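Local coordinates for protein ectonucleoside triphosphate diphosphohydrolase 4 (Homo sapiens, PDB 6WG5) that belongs to the GDA1/CD39 family of nucleoside phosphatases and is built on the two-lobed fold of the actin-like ATPases, at residues R62-N66 with P67-L71; L110-A113 with A114-P118; V169-G172 with K173-G176; Y178-I181 with G182-V186; G482-L485 with Y486-F490. All coordinates share one frame; numbering follows the deposited sequence.

Contact 1: R62-N66 with P67-L71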
loop_
_atom_site.group_PDB
_atom_site.type_symbol
_atom_site.label_atom_id
_atom_site.label_comp_id
_atom_site.label_asym_id
_atom_site.label_seq_id
_atom_site.Cartn_x
_atom_site.Cartn_y
_atom_site.Cartn_z
ATOM N N ARG A 62 -17.609 -21.888 -7.415
ATOM C CA ARG A 62 -17.445 -22.929 -6.412
ATOM C C ARG A 62 -15.990 -23.378 -6.351
ATOM O O ARG A 62 -15.294 -23.432 -7.368
ATOM C CB ARG A 62 -18.349 -24.122 -6.726
ATOM C CG ARG A 62 -18.309 -25.213 -5.667
ATOM C CD ARG A 62 -19.169 -26.406 -6.046
ATOM N NE ARG A 62 -20.545 -26.018 -6.344
ATOM C CZ ARG A 62 -21.440 -25.670 -5.425
ATOM N NH1 ARG A 62 -21.109 -25.648 -4.139
ATOM N NH2 ARG A 62 -22.670 -25.334 -5.793
ATOM N N HIS A 63 -15.532 -23.692 -5.144
ATOM C CA HIS A 63 -14.177 -24.188 -4.957
ATOM C C HIS A 63 -14.041 -25.587 -5.552
ATOM O O HIS A 63 -14.919 -26.439 -5.386
ATOM C CB HIS A 63 -13.830 -24.201 -3.469
ATOM C CG HIS A 63 -12.380 -24.437 -3.185
ATOM N ND1 HIS A 63 -11.856 -25.698 -3.002
ATOM C CD2 HIS A 63 -11.347 -23.575 -3.042
ATOM C CE1 HIS A 63 -10.559 -25.604 -2.766
ATOM N NE2 HIS A 63 -10.225 -24.326 -2.784
ATOM N N ASN A 64 -12.927 -25.823 -6.245
ATOM C CA ASN A 64 -12.724 -27.062 -6.991
ATOM C C ASN A 64 -12.389 -28.260 -6.109
ATOM O O ASN A 64 -12.137 -29.345 -6.645
ATOM C CB ASN A 64 -11.612 -26.869 -8.028
ATOM C CG ASN A 64 -10.305 -26.414 -7.406
ATOM O OD1 ASN A 64 -10.084 -26.572 -6.206
ATOM N ND2 ASN A 64 -9.429 -25.843 -8.225
ATOM N N GLY A 65 -12.376 -28.101 -4.788
ATOM C CA GLY A 65 -12.110 -29.199 -3.884
ATOM C C GLY A 65 -10.647 -29.481 -3.608
ATOM O O GLY A 65 -10.346 -30.426 -2.867
ATOM N N ASN A 66 -9.728 -28.701 -4.176
ATOM C CA ASN A 66 -8.303 -28.913 -3.953
ATOM C C ASN A 66 -7.857 -28.128 -2.725
ATOM O O ASN A 66 -7.907 -26.891 -2.749
ATOM C CB ASN A 66 -7.502 -28.474 -5.166
ATOM C CG ASN A 66 -6.037 -28.856 -5.069
ATOM O OD1 ASN A 66 -5.550 -29.240 -4.005
ATOM N ND2 ASN A 66 -5.324 -28.746 -6.183
ATOM N N PRO A 67 -7.407 -28.780 -1.648
ATOM C CA PRO A 67 -7.038 -28.021 -0.440
ATOM C C PRO A 67 -5.922 -27.015 -0.667
ATOM O O PRO A 67 -5.794 -26.068 0.119
ATOM C CB PRO A 67 -6.610 -29.113 0.551
ATOM C CG PRO A 67 -7.170 -30.385 0.011
ATOM C CD PRO A 67 -7.189 -30.226 -1.472
ATOM N N HIS A 68 -5.113 -27.186 -1.712
ATOM C CA HIS A 68 -3.998 -26.287 -1.981
ATOM C C HIS A 68 -4.411 -25.017 -2.713
ATOM O O HIS A 68 -3.591 -24.101 -2.834
ATOM C CB HIS A 68 -2.930 -27.011 -2.803
ATOM C CG HIS A 68 -2.336 -28.197 -2.111
ATOM N ND1 HIS A 68 -2.415 -28.380 -0.747
ATOM C CD2 HIS A 68 -1.658 -29.264 -2.596
ATOM C CE1 HIS A 68 -1.807 -29.507 -0.421
ATOM N NE2 HIS A 68 -1.339 -30.063 -1.524
ATOM N N ASP A 69 -5.644 -24.935 -3.202
ATOM C CA ASP A 69 -6.093 -23.798 -3.994
ATOM C C ASP A 69 -6.954 -22.864 -3.155
ATOM O O ASP A 69 -7.811 -23.309 -2.388
ATOM C CB ASP A 69 -6.884 -24.264 -5.218
ATOM C CG ASP A 69 -6.002 -24.885 -6.284
ATOM O OD1 ASP A 69 -4.777 -24.637 -6.264
ATOM O OD2 ASP A 69 -6.535 -25.615 -7.147
ATOM N N LEU A 70 -6.717 -21.564 -3.310
ATOM C CA LEU A 70 -7.568 -20.556 -2.704
ATOM C C LEU A 70 -8.790 -20.313 -3.585
ATOM O O LEU A 70 -8.896 -20.824 -4.701
ATOM C CB LEU A 70 -6.804 -19.248 -2.507
ATOM C CG LEU A 70 -5.424 -19.333 -1.856
ATOM C CD1 LEU A 70 -4.850 -17.937 -1.685
ATOM C CD2 LEU A 70 -5.497 -20.055 -0.525
ATOM N N LEU A 71 -9.719 -19.513 -3.070
ATOM C CA LEU A 71 -10.878 -19.128 -3.860
ATOM C C LEU A 71 -10.447 -18.283 -5.053
ATOM O O LEU A 71 -9.449 -17.557 -5.005
ATOM C CB LEU A 71 -11.878 -18.351 -3.000
ATOM C CG LEU A 71 -12.540 -19.118 -1.856
ATOM C CD1 LEU A 71 -13.447 -18.194 -1.055
ATOM C CD2 LEU A 71 -13.326 -20.310 -2.383
#
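His63 reaches across a tight loop to the backbone of Asp69, a local contact in the connection between the antiparallel strands 53-61 and 74-75. Two small motifs shape the loop: an Asx turn, in which Asn64 OD1 accepts from Asn66 N, and a type I beta turn from Asn66 to Asp69, closed by Asp69 N donating to Asn66 O at 3.0 Å. The His63 ring spans the mouth of the loop. With CG anti to the backbone N (chi1 -169°), the ring is swung toward 67-71, and NE2 donates to Asp69 O at 2.6 Å along an almost straight line of 178°, the acceptor lying in the ring plane. The other ring nitrogen, ND1, accepts from Gly65 N, although that donor sits far out of the plane. Both nitrogens are thus engaged, consistent with a neutral ring carrying its proton on NE2. Asn64 OD1 lies over one ring face, 3.5 Å above the plane, while Leu71 CD2 meets the edge, 3.9 Å from His63 CD2. Pro492 of helix 492-496 touches both His63 and Leu71. Within the beta turn, Asn66 OD1 takes the N-H of His68 from above its carbonyl plane. Next to His63, Asn64 ND2 donates, nearly in its own amide plane, to the anti side of Asp69 OD2 at 3.1 Å.

Contact 2: L110-A113 with A114-P118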
loop_
_atom_site.group_PDB
_atom_site.type_symbol
_atom_site.label_atom_id
_atom_site.label_comp_id
_atom_site.label_asym_id
_atom_site.label_seq_id
_atom_site.Cartn_x
_atom_site.Cartn_y
_atom_site.Cartn_z
ATOM N N LEU A 110 -24.730 0.326 0.618
ATOM C CA LEU A 110 -25.290 -1.010 0.799
ATOM C C LEU A 110 -26.447 -1.260 -0.161
ATOM O O LEU A 110 -26.606 -2.375 -0.672
ATOM C CB LEU A 110 -25.735 -1.198 2.249
ATOM C CG LEU A 110 -24.640 -1.026 3.306
ATOM C CD1 LEU A 110 -25.204 -1.283 4.693
ATOM C CD2 LEU A 110 -23.453 -1.945 3.038
ATOM N N ASN A 111 -27.270 -0.240 -0.414
ATOM C CA ASN A 111 -28.298 -0.369 -1.442
ATOM C C ASN A 111 -27.670 -0.642 -2.804
ATOM O O ASN A 111 -28.204 -1.424 -3.600
ATOM C CB ASN A 111 -29.154 0.896 -1.487
ATOM C CG ASN A 111 -29.999 1.071 -0.242
ATOM O OD1 ASN A 111 -30.642 0.130 0.222
ATOM N ND2 ASN A 111 -29.996 2.278 0.312
ATOM N N PHE A 112 -26.533 -0.006 -3.088
ATOM C CA PHE A 112 -25.815 -0.278 -4.327
ATOM C C PHE A 112 -25.424 -1.748 -4.415
ATOM O O PHE A 112 -25.617 -2.396 -5.451
ATOM C CB PHE A 112 -24.580 0.620 -4.414
ATOM C CG PHE A 112 -23.695 0.327 -5.591
ATOM C CD1 PHE A 112 -23.922 0.935 -6.814
ATOM C CD2 PHE A 112 -22.630 -0.549 -5.473
ATOM C CE1 PHE A 112 -23.107 0.673 -7.897
ATOM C CE2 PHE A 112 -21.811 -0.816 -6.553
ATOM C CZ PHE A 112 -22.050 -0.204 -7.767
ATOM N N ALA A 113 -24.871 -2.294 -3.329
ATOM C CA ALA A 113 -24.495 -3.703 -3.317
ATOM C C ALA A 113 -25.722 -4.603 -3.400
ATOM O O ALA A 113 -25.721 -5.596 -4.138
ATOM C CB ALA A 113 -23.689 -4.017 -2.056
ATOM N N ALA A 114 -26.780 -4.270 -2.654
ATOM C CA ALA A 114 -27.980 -5.099 -2.652
ATOM C C ALA A 114 -28.625 -5.160 -4.030
ATOM O O ALA A 114 -29.281 -6.153 -4.365
ATOM C CB ALA A 114 -28.980 -4.570 -1.625
ATOM N N GLU A 115 -28.456 -4.112 -4.839
ATOM C CA GLU A 115 -28.984 -4.133 -6.199
ATOM C C GLU A 115 -28.293 -5.202 -7.038
ATOM O O GLU A 115 -28.952 -6.003 -7.712
ATOM C CB GLU A 115 -28.816 -2.757 -6.848
ATOM C CG GLU A 115 -30.068 -1.893 -6.833
ATOM C CD GLU A 115 -29.871 -0.578 -7.564
ATOM O OE1 GLU A 115 -28.713 -0.114 -7.654
ATOM O OE2 GLU A 115 -30.872 -0.012 -8.054
ATOM N N HIS A 116 -26.961 -5.235 -6.998
ATOM C CA HIS A 116 -26.206 -6.107 -7.891
ATOM C C HIS A 116 -26.202 -7.555 -7.411
ATOM O O HIS A 116 -26.298 -8.479 -8.227
ATOM C CB HIS A 116 -24.777 -5.585 -8.037
ATOM C CG HIS A 116 -24.683 -4.296 -8.795
ATOM N ND1 HIS A 116 -24.848 -3.065 -8.196
ATOM C CD2 HIS A 116 -24.450 -4.048 -10.105
ATOM C CE1 HIS A 116 -24.714 -2.115 -9.104
ATOM N NE2 HIS A 116 -24.473 -2.684 -10.271
ATOM N N VAL A 117 -26.086 -7.778 -6.110
ATOM C CA VAL A 117 -26.076 -9.144 -5.583
ATOM C C VAL A 117 -27.501 -9.693 -5.625
ATOM O O VAL A 117 -28.422 -9.032 -5.121
ATOM C CB VAL A 117 -25.519 -9.170 -4.163
ATOM C CG1 VAL A 117 -25.411 -10.605 -3.660
ATOM C CG2 VAL A 117 -24.155 -8.489 -4.110
ATOM N N PRO A 118 -27.728 -10.872 -6.210
ATOM C CA PRO A 118 -29.095 -11.407 -6.268
ATOM C C PRO A 118 -29.717 -11.522 -4.886
ATOM O O PRO A 118 -29.064 -11.919 -3.919
ATOM C CB PRO A 118 -28.911 -12.782 -6.920
ATOM C CG PRO A 118 -27.651 -12.675 -7.687
ATOM C CD PRO A 118 -26.769 -11.746 -6.908
#
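His116 ND1 donates to the backbone O of Phe112, one turn back, at 2.9 Å and 170°; the acceptor lies in the imidazole plane, at the ring edge. The same carbonyl takes a weak bond from Glu115 N. Beside it run the backbone bonds of the last turns: Ala114 N to Leu110 O at 2.7 Å, Glu115 N to Asn111 O at 3.0 Å, and Val117 N to Ala113 O, also 3.0 Å. Val117 is the first residue to leave helical backbone angles, which places the contact at the C-terminal end of helix 107-116. Here a side-chain N-H supplements the backbone donors at Phe112 O. The helix lies against the sheet of the lobe, Ala113 and Val117 both resting on Val57 of strand 53-61, while His122 NE2 takes up Val117 O beyond the helix. Outward from the hydrogen bond, the Phe112 and His116 rings meet at a slant, centroids 4.6 Å apart and planes at 48°. Phe112 CG stands anti to its amide nitrogen (chi1 174°), which carries the phenyl ring toward the helix end; His116 CE1 settles over one face, toward the rim, 3.4 Å from Phe112 CE1.

Contact 3: V169-G172 with K173-G176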
loop_
_atom_site.group_PDB
_atom_site.type_symbol
_atom_site.label_atom_id
_atom_site.label_comp_id
_atom_site.label_asym_id
_atom_site.label_seq_id
_atom_site.Cartn_x
_atom_site.Cartn_y
_atom_site.Cartn_z
ATOM N N VAL A 169 -12.274 -1.507 13.074
ATOM C CA VAL A 169 -11.255 -0.527 12.715
ATOM C C VAL A 169 -9.934 -1.276 12.629
ATOM O O VAL A 169 -9.380 -1.697 13.651
ATOM C CB VAL A 169 -11.181 0.616 13.736
ATOM C CG1 VAL A 169 -10.084 1.605 13.354
ATOM C CG2 VAL A 169 -12.524 1.318 13.847
ATOM N N ILE A 170 -9.421 -1.444 11.414
ATOM C CA ILE A 170 -8.192 -2.201 11.208
ATOM C C ILE A 170 -6.991 -1.294 11.434
ATOM O O ILE A 170 -7.045 -0.080 11.206
ATOM C CB ILE A 170 -8.167 -2.833 9.801
ATOM C CG1 ILE A 170 -8.165 -1.749 8.716
ATOM C CG2 ILE A 170 -9.362 -3.767 9.624
ATOM C CD1 ILE A 170 -7.913 -2.284 7.317
ATOM N N SER A 171 -5.895 -1.890 11.893
ATOM C CA SER A 171 -4.657 -1.160 12.100
ATOM C C SER A 171 -3.928 -0.960 10.774
ATOM O O SER A 171 -4.206 -1.627 9.773
ATOM C CB SER A 171 -3.752 -1.905 13.081
ATOM O OG SER A 171 -3.428 -3.197 12.594
ATOM N N GLY A 172 -2.980 -0.021 10.776
ATOM C CA GLY A 172 -2.154 0.184 9.599
ATOM C C GLY A 172 -1.364 -1.052 9.221
ATOM O O GLY A 172 -1.127 -1.307 8.037
ATOM N N LYS A 173 -0.949 -1.837 10.218
ATOM C CA LYS A 173 -0.275 -3.101 9.946
ATOM C C LYS A 173 -1.189 -4.045 9.174
ATOM O O LYS A 173 -0.769 -4.675 8.196
ATOM C CB LYS A 173 0.174 -3.738 11.262
ATOM C CG LYS A 173 1.030 -4.985 11.118
ATOM C CD LYS A 173 0.786 -5.925 12.285
ATOM C CE LYS A 173 2.010 -6.753 12.628
ATOM N NZ LYS A 173 1.777 -7.550 13.866
ATOM N N GLN A 174 -2.452 -4.155 9.597
ATOM C CA GLN A 174 -3.400 -5.002 8.881
ATOM C C GLN A 174 -3.628 -4.493 7.463
ATOM O O GLN A 174 -3.747 -5.285 6.520
ATOM C CB GLN A 174 -4.730 -5.068 9.632
ATOM C CG GLN A 174 -4.660 -5.752 10.983
ATOM C CD GLN A 174 -6.007 -5.785 11.681
ATOM O OE1 GLN A 174 -6.362 -4.865 12.421
ATOM N NE2 GLN A 174 -6.769 -6.846 11.441
ATOM N N GLU A 175 -3.701 -3.172 7.293
ATOM C CA GLU A 175 -3.886 -2.615 5.958
ATOM C C GLU A 175 -2.716 -2.981 5.054
ATOM O O GLU A 175 -2.908 -3.312 3.878
ATOM C CB GLU A 175 -4.051 -1.100 6.043
ATOM C CG GLU A 175 -4.707 -0.481 4.822
ATOM C CD GLU A 175 -4.750 1.035 4.887
ATOM O OE1 GLU A 175 -4.547 1.592 5.989
ATOM O OE2 GLU A 175 -4.984 1.668 3.836
ATOM N N GLY A 176 -1.496 -2.937 5.590
ATOM C CA GLY A 176 -0.340 -3.339 4.807
ATOM C C GLY A 176 -0.368 -4.809 4.436
ATOM O O GLY A 176 -0.046 -5.179 3.305
#
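A capping box opens helix 172-186, with Ser171 as N-cap and Gln174 as its partner three residues on. Each side chain satisfies the other's backbone: Gln174 N donates to Ser171 OG at 3.3 Å, and Ser171 N donates to Gln174 OE1 at 3.1 Å, nearly straight at 169° but tilted from the carbonyl plane of the amide. Ser171 OG sits between its own backbone N and carbonyl carbon (chi1 60°), which turns it back over the first helical turn. The Gln174 chain, extended beyond CG, runs alongside the serine, its CG 3.3 Å from Ser171 OG. The regular backbone bonds begin at once, Glu175 N to Ser171 O and Gly176 N to Gly172 O, each 3.0 Å. Next to the box, Ile170 packs CB against Gln174 OE1 and brings CD1 to 4.2 Å from Glu175 CB, both side chains touching Trp479 of helix 479-487. Arg136 ties the junction from outside, making a salt bridge to Glu175 OE1 and a hydrogen bond to Ile170 O, while Lys173 NZ leads off to Leu255 O. Just after strand 167-169, this is the N-terminal helix stop signal, with glutamine in place of the more usual glutamate.

Contact 4: Y178-I181 with G182-V186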
loop_
_atom_site.group_PDB
_atom_site.type_symbol
_atom_site.label_atom_id
_atom_site.label_comp_id
_atom_site.label_asym_id
_atom_site.label_seq_id
_atom_site.Cartn_x
_atom_site.Cartn_y
_atom_site.Cartn_z
ATOM N N TYR A 178 -3.084 -6.752 4.156
ATOM C CA TYR A 178 -4.133 -6.936 3.157
ATOM C C TYR A 178 -3.670 -6.478 1.779
ATOM O O TYR A 178 -3.941 -7.144 0.773
ATOM C CB TYR A 178 -5.395 -6.177 3.573
ATOM C CG TYR A 178 -6.125 -6.758 4.770
ATOM C CD1 TYR A 178 -6.080 -8.117 5.053
ATOM C CD2 TYR A 178 -6.872 -5.941 5.609
ATOM C CE1 TYR A 178 -6.752 -8.644 6.139
ATOM C CE2 TYR A 178 -7.546 -6.460 6.697
ATOM C CZ TYR A 178 -7.484 -7.811 6.957
ATOM O OH TYR A 178 -8.153 -8.332 8.040
ATOM N N ALA A 179 -2.973 -5.344 1.707
ATOM C CA ALA A 179 -2.466 -4.881 0.420
ATOM C C ALA A 179 -1.417 -5.839 -0.128
ATOM O O ALA A 179 -1.365 -6.090 -1.337
ATOM C CB ALA A 179 -1.892 -3.472 0.555
ATOM N N TRP A 180 -0.572 -6.386 0.749
ATOM C CA TRP A 180 0.431 -7.346 0.307
ATOM C C TRP A 180 -0.224 -8.615 -0.224
ATOM O O TRP A 180 0.224 -9.180 -1.230
ATOM C CB TRP A 180 1.384 -7.663 1.460
ATOM C CG TRP A 180 2.452 -8.649 1.111
ATOM C CD1 TRP A 180 3.689 -8.374 0.606
ATOM C CD2 TRP A 180 2.380 -10.072 1.248
ATOM N NE1 TRP A 180 4.392 -9.541 0.419
ATOM C CE2 TRP A 180 3.610 -10.597 0.805
ATOM C CE3 TRP A 180 1.394 -10.955 1.703
ATOM C CZ2 TRP A 180 3.881 -11.962 0.802
ATOM C CZ3 TRP A 180 1.664 -12.311 1.697
ATOM C CH2 TRP A 180 2.896 -12.802 1.249
ATOM N N ILE A 181 -1.292 -9.075 0.435
ATOM C CA ILE A 181 -2.031 -10.235 -0.055
ATOM C C ILE A 181 -2.665 -9.926 -1.404
ATOM O O ILE A 181 -2.669 -10.763 -2.316
ATOM C CB ILE A 181 -3.089 -10.671 0.977
ATOM C CG1 ILE A 181 -2.416 -11.213 2.240
ATOM C CG2 ILE A 181 -4.027 -11.728 0.386
ATOM C CD1 ILE A 181 -3.374 -11.442 3.395
ATOM N N GLY A 182 -3.210 -8.718 -1.554
ATOM C CA GLY A 182 -3.906 -8.378 -2.783
ATOM C C GLY A 182 -3.015 -8.476 -4.006
ATOM O O GLY A 182 -3.391 -9.074 -5.017
ATOM N N ILE A 183 -1.819 -7.889 -3.934
ATOM C CA ILE A 183 -0.951 -7.858 -5.107
ATOM C C ILE A 183 -0.446 -9.257 -5.433
ATOM O O ILE A 183 -0.443 -9.672 -6.597
ATOM C CB ILE A 183 0.210 -6.867 -4.898
ATOM C CG1 ILE A 183 1.010 -6.727 -6.194
ATOM C CG2 ILE A 183 1.119 -7.311 -3.750
ATOM C CD1 ILE A 183 2.151 -5.732 -6.124
ATOM N N ASN A 184 -0.017 -10.010 -4.420
ATOM C CA ASN A 184 0.516 -11.342 -4.676
ATOM C C ASN A 184 -0.565 -12.286 -5.176
ATOM O O ASN A 184 -0.271 -13.225 -5.923
ATOM C CB ASN A 184 1.170 -11.900 -3.415
ATOM C CG ASN A 184 2.542 -11.317 -3.174
ATOM O OD1 ASN A 184 3.529 -11.772 -3.752
ATOM N ND2 ASN A 184 2.613 -10.296 -2.323
ATOM N N PHE A 185 -1.816 -12.055 -4.784
ATOM C CA PHE A 185 -2.902 -12.896 -5.269
ATOM C C PHE A 185 -3.094 -12.724 -6.770
ATOM O O PHE A 185 -3.096 -13.707 -7.521
ATOM C CB PHE A 185 -4.188 -12.571 -4.516
ATOM C CG PHE A 185 -5.347 -13.426 -4.918
ATOM C CD1 PHE A 185 -5.374 -14.770 -4.595
ATOM C CD2 PHE A 185 -6.409 -12.887 -5.622
ATOM C CE1 PHE A 185 -6.438 -15.563 -4.963
ATOM C CE2 PHE A 185 -7.476 -13.674 -5.994
ATOM C CZ PHE A 185 -7.492 -15.016 -5.664
ATOM N N VAL A 186 -3.252 -11.480 -7.230
ATOM C CA VAL A 186 -3.448 -11.246 -8.659
ATOM C C VAL A 186 -2.223 -11.688 -9.446
ATOM O O VAL A 186 -2.343 -12.138 -10.591
ATOM C CB VAL A 186 -3.788 -9.764 -8.930
ATOM C CG1 VAL A 186 -5.090 -9.383 -8.245
ATOM C CG2 VAL A 186 -2.657 -8.850 -8.478
#
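Asn184 folds back over Trp180, one turn earlier in helix 172-186, in an i to i+4 contact inside the body of the actin-like fold. Its CB lies 3.6 Å from Trp180 O. From there CG takes the position anti to its own carbonyl carbon (chi1 -78°), turning the amide toward the preceding turn, and comes to 4.2 Å from Trp180 CE2. At the tip the two branches part. ND2 donates to Trp180 O at 2.9 Å and 173°, with the acceptor in the amide plane, and the same carbonyl receives a weak bond from Asn184 N. OD1 points away from the indole and accepts from Ala220 N, so this buried amide links the helix to the loop just before strand 221-225. With N-H and C=O each bonded, the amide's orientation is probably fixed.

Trp180 has CG anti to its backbone N, and the indole stands out from the helix flank, where the amide nitrogen comes over one of its faces; indole and amide planes are 45° apart. The turn around them keeps its backbone bonds, among them Phe185 N to Ile181 O at 2.9 Å. Ile222 of strand 221-225 packs against Trp180, Ala179 and Ile183, and Leu485 of helix 479-487 meets Ile181 and Phe185. Asn184 ND2 sits 3.2 Å above the indole plane, offset toward the rim and 3.3 Å from Trp180 CE2.

Contact 5: G482-L485 with Y486-F490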
loop_
_atom_site.group_PDB
_atom_site.type_symbol
_atom_site.label_atom_id
_atom_site.label_comp_id
_atom_site.label_asym_id
_atom_site.label_seq_id
_atom_site.Cartn_x
_atom_site.Cartn_y
_atom_site.Cartn_z
ATOM N N GLY A 482 -7.352 -8.367 -0.650
ATOM C CA GLY A 482 -6.671 -9.192 0.331
ATOM C C GLY A 482 -7.495 -9.394 1.584
ATOM O O GLY A 482 -7.385 -10.431 2.244
ATOM N N ALA A 483 -8.331 -8.413 1.930
ATOM C CA ALA A 483 -9.191 -8.547 3.100
ATOM C C ALA A 483 -10.251 -9.619 2.878
ATOM O O ALA A 483 -10.393 -10.541 3.689
ATOM C CB ALA A 483 -9.843 -7.202 3.424
ATOM N N ILE A 484 -11.008 -9.514 1.782
ATOM C CA ILE A 484 -12.021 -10.523 1.487
ATOM C C ILE A 484 -11.375 -11.896 1.361
ATOM O O ILE A 484 -11.933 -12.906 1.804
ATOM C CB ILE A 484 -12.803 -10.145 0.213
ATOM C CG1 ILE A 484 -14.004 -11.071 0.017
ATOM C CG2 ILE A 484 -11.908 -10.193 -1.017
ATOM C CD1 ILE A 484 -15.215 -10.670 0.814
ATOM N N LEU A 485 -10.186 -11.954 0.760
ATOM C CA LEU A 485 -9.517 -13.237 0.573
ATOM C C LEU A 485 -9.150 -13.861 1.912
ATOM O O LEU A 485 -9.251 -15.081 2.088
ATOM C CB LEU A 485 -8.275 -13.050 -0.298
ATOM C CG LEU A 485 -7.583 -14.311 -0.816
ATOM C CD1 LEU A 485 -8.508 -15.110 -1.723
ATOM C CD2 LEU A 485 -6.305 -13.938 -1.552
ATOM N N TYR A 486 -8.730 -13.038 2.874
ATOM C CA TYR A 486 -8.361 -13.557 4.186
ATOM C C TYR A 486 -9.590 -13.905 5.019
ATOM O O TYR A 486 -9.600 -14.928 5.711
ATOM C CB TYR A 486 -7.487 -12.545 4.927
ATOM C CG TYR A 486 -6.944 -13.069 6.237
ATOM C CD1 TYR A 486 -7.474 -12.652 7.450
ATOM C CD2 TYR A 486 -5.910 -13.993 6.260
ATOM C CE1 TYR A 486 -6.984 -13.134 8.648
ATOM C CE2 TYR A 486 -5.414 -14.481 7.452
ATOM C CZ TYR A 486 -5.954 -14.049 8.643
ATOM O OH TYR A 486 -5.460 -14.534 9.834
ATOM N N ARG A 487 -10.636 -13.075 4.964
ATOM C CA ARG A 487 -11.811 -13.324 5.796
ATOM C C ARG A 487 -12.589 -14.552 5.333
ATOM O O ARG A 487 -13.223 -15.222 6.154
ATOM C CB ARG A 487 -12.721 -12.095 5.810
ATOM C CG ARG A 487 -12.104 -10.838 6.439
ATOM C CD ARG A 487 -11.610 -11.078 7.864
ATOM N NE ARG A 487 -12.647 -11.634 8.731
ATOM C CZ ARG A 487 -13.479 -10.913 9.480
ATOM N NH1 ARG A 487 -13.412 -9.586 9.484
ATOM N NH2 ARG A 487 -14.386 -11.523 10.231
ATOM N N THR A 488 -12.552 -14.869 4.037
ATOM C CA THR A 488 -13.298 -15.994 3.486
ATOM C C THR A 488 -12.443 -17.248 3.337
ATOM O O THR A 488 -12.852 -18.191 2.652
ATOM C CB THR A 488 -13.899 -15.621 2.127
ATOM O OG1 THR A 488 -12.852 -15.292 1.205
ATOM C CG2 THR A 488 -14.846 -14.441 2.256
ATOM N N ARG A 489 -11.273 -17.289 3.976
ATOM C CA ARG A 489 -10.311 -18.353 3.707
ATOM C C ARG A 489 -10.797 -19.728 4.151
ATOM O O ARG A 489 -10.233 -20.737 3.711
ATOM C CB ARG A 489 -8.980 -18.031 4.387
ATOM C CG ARG A 489 -9.020 -18.067 5.907
ATOM C CD ARG A 489 -7.830 -17.319 6.485
ATOM N NE ARG A 489 -7.625 -17.566 7.909
ATOM C CZ ARG A 489 -8.203 -16.877 8.890
ATOM N NH1 ARG A 489 -7.933 -17.179 10.152
ATOM N NH2 ARG A 489 -9.052 -15.894 8.619
ATOM N N PHE A 490 -11.821 -19.802 5.001
ATOM C CA PHE A 490 -12.308 -21.084 5.494
ATOM C C PHE A 490 -13.489 -21.630 4.702
ATOM O O PHE A 490 -13.808 -22.814 4.848
ATOM C CB PHE A 490 -12.698 -20.969 6.975
ATOM C CG PHE A 490 -11.526 -20.809 7.901
ATOM C CD1 PHE A 490 -10.432 -21.658 7.811
ATOM C CD2 PHE A 490 -11.512 -19.806 8.857
ATOM C CE1 PHE A 490 -9.351 -21.512 8.658
ATOM C CE2 PHE A 490 -10.434 -19.654 9.706
ATOM C CZ PHE A 490 -9.352 -20.508 9.606
HETATM O O HOH W 1 -10.692 -16.647 0.561
#
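Thr488 turns its hydroxyl back onto the carbonyl of Ile484, OG1 donating to Ile484 O at 2.6 Å. The torsion responsible is chi1 61°, which puts OG1 between its own backbone N and carbonyl carbon. Thr488 N reaches the same oxygen at 3.0 Å, and the two donors come from opposite faces of the carbonyl plane, so one residue grips Ile484 O twice. Thr488 OG1 also accepts from a water that donates to Leu485 O, both at 2.6 Å. The methyl CG2, anti to the carbonyl carbon, packs 4.1 Å from Ile484 CD1.

These bonds finish the C-terminal end of helix 479-487, where Thr488 is the first residue off helical angles and hydroxyl and water serve the last carbonyls. The helix packs on the sheet of its lobe through Tyr128 and Leu130 of strand 127-131, and Leu71 of a nearby loop touches Thr488.

Next along the chain, Arg489 stretches out from CG to NE and hooks back: NH2 donates to Tyr486 O at 3.1 Å and 173°, in the guanidinium plane though above that of the carbonyl. The phenol of Tyr486 lies against one face of the Arg489 guanidinium group, CZ 3.6 Å above its centre; Phe490 CE2 meets the opposite face.

Along the chain the five contacts follow one another without overlap. Contacts 3 and 4 lie on the same helix, 172-186, their centres 14 Å apart, and contact 5 sits on helix 479-487, which runs against it: Tyr178 of contact 4 meets Ala483 of contact 5 and Ile181 meets Gly482, with centres 11 Å apart. Contact 1 joins this core through Leu71 O, which touches Phe185, and through Leu70, which touches Leu485. Contact 2 stands apart on helix 107-116, its nearest atoms about 10 Å from contact 5. Contacts 2 and 5 rest on strands of one mixed sheet, to which the strand leading into contact 3 also belongs, while helix 172-186 touches the second sheet as well.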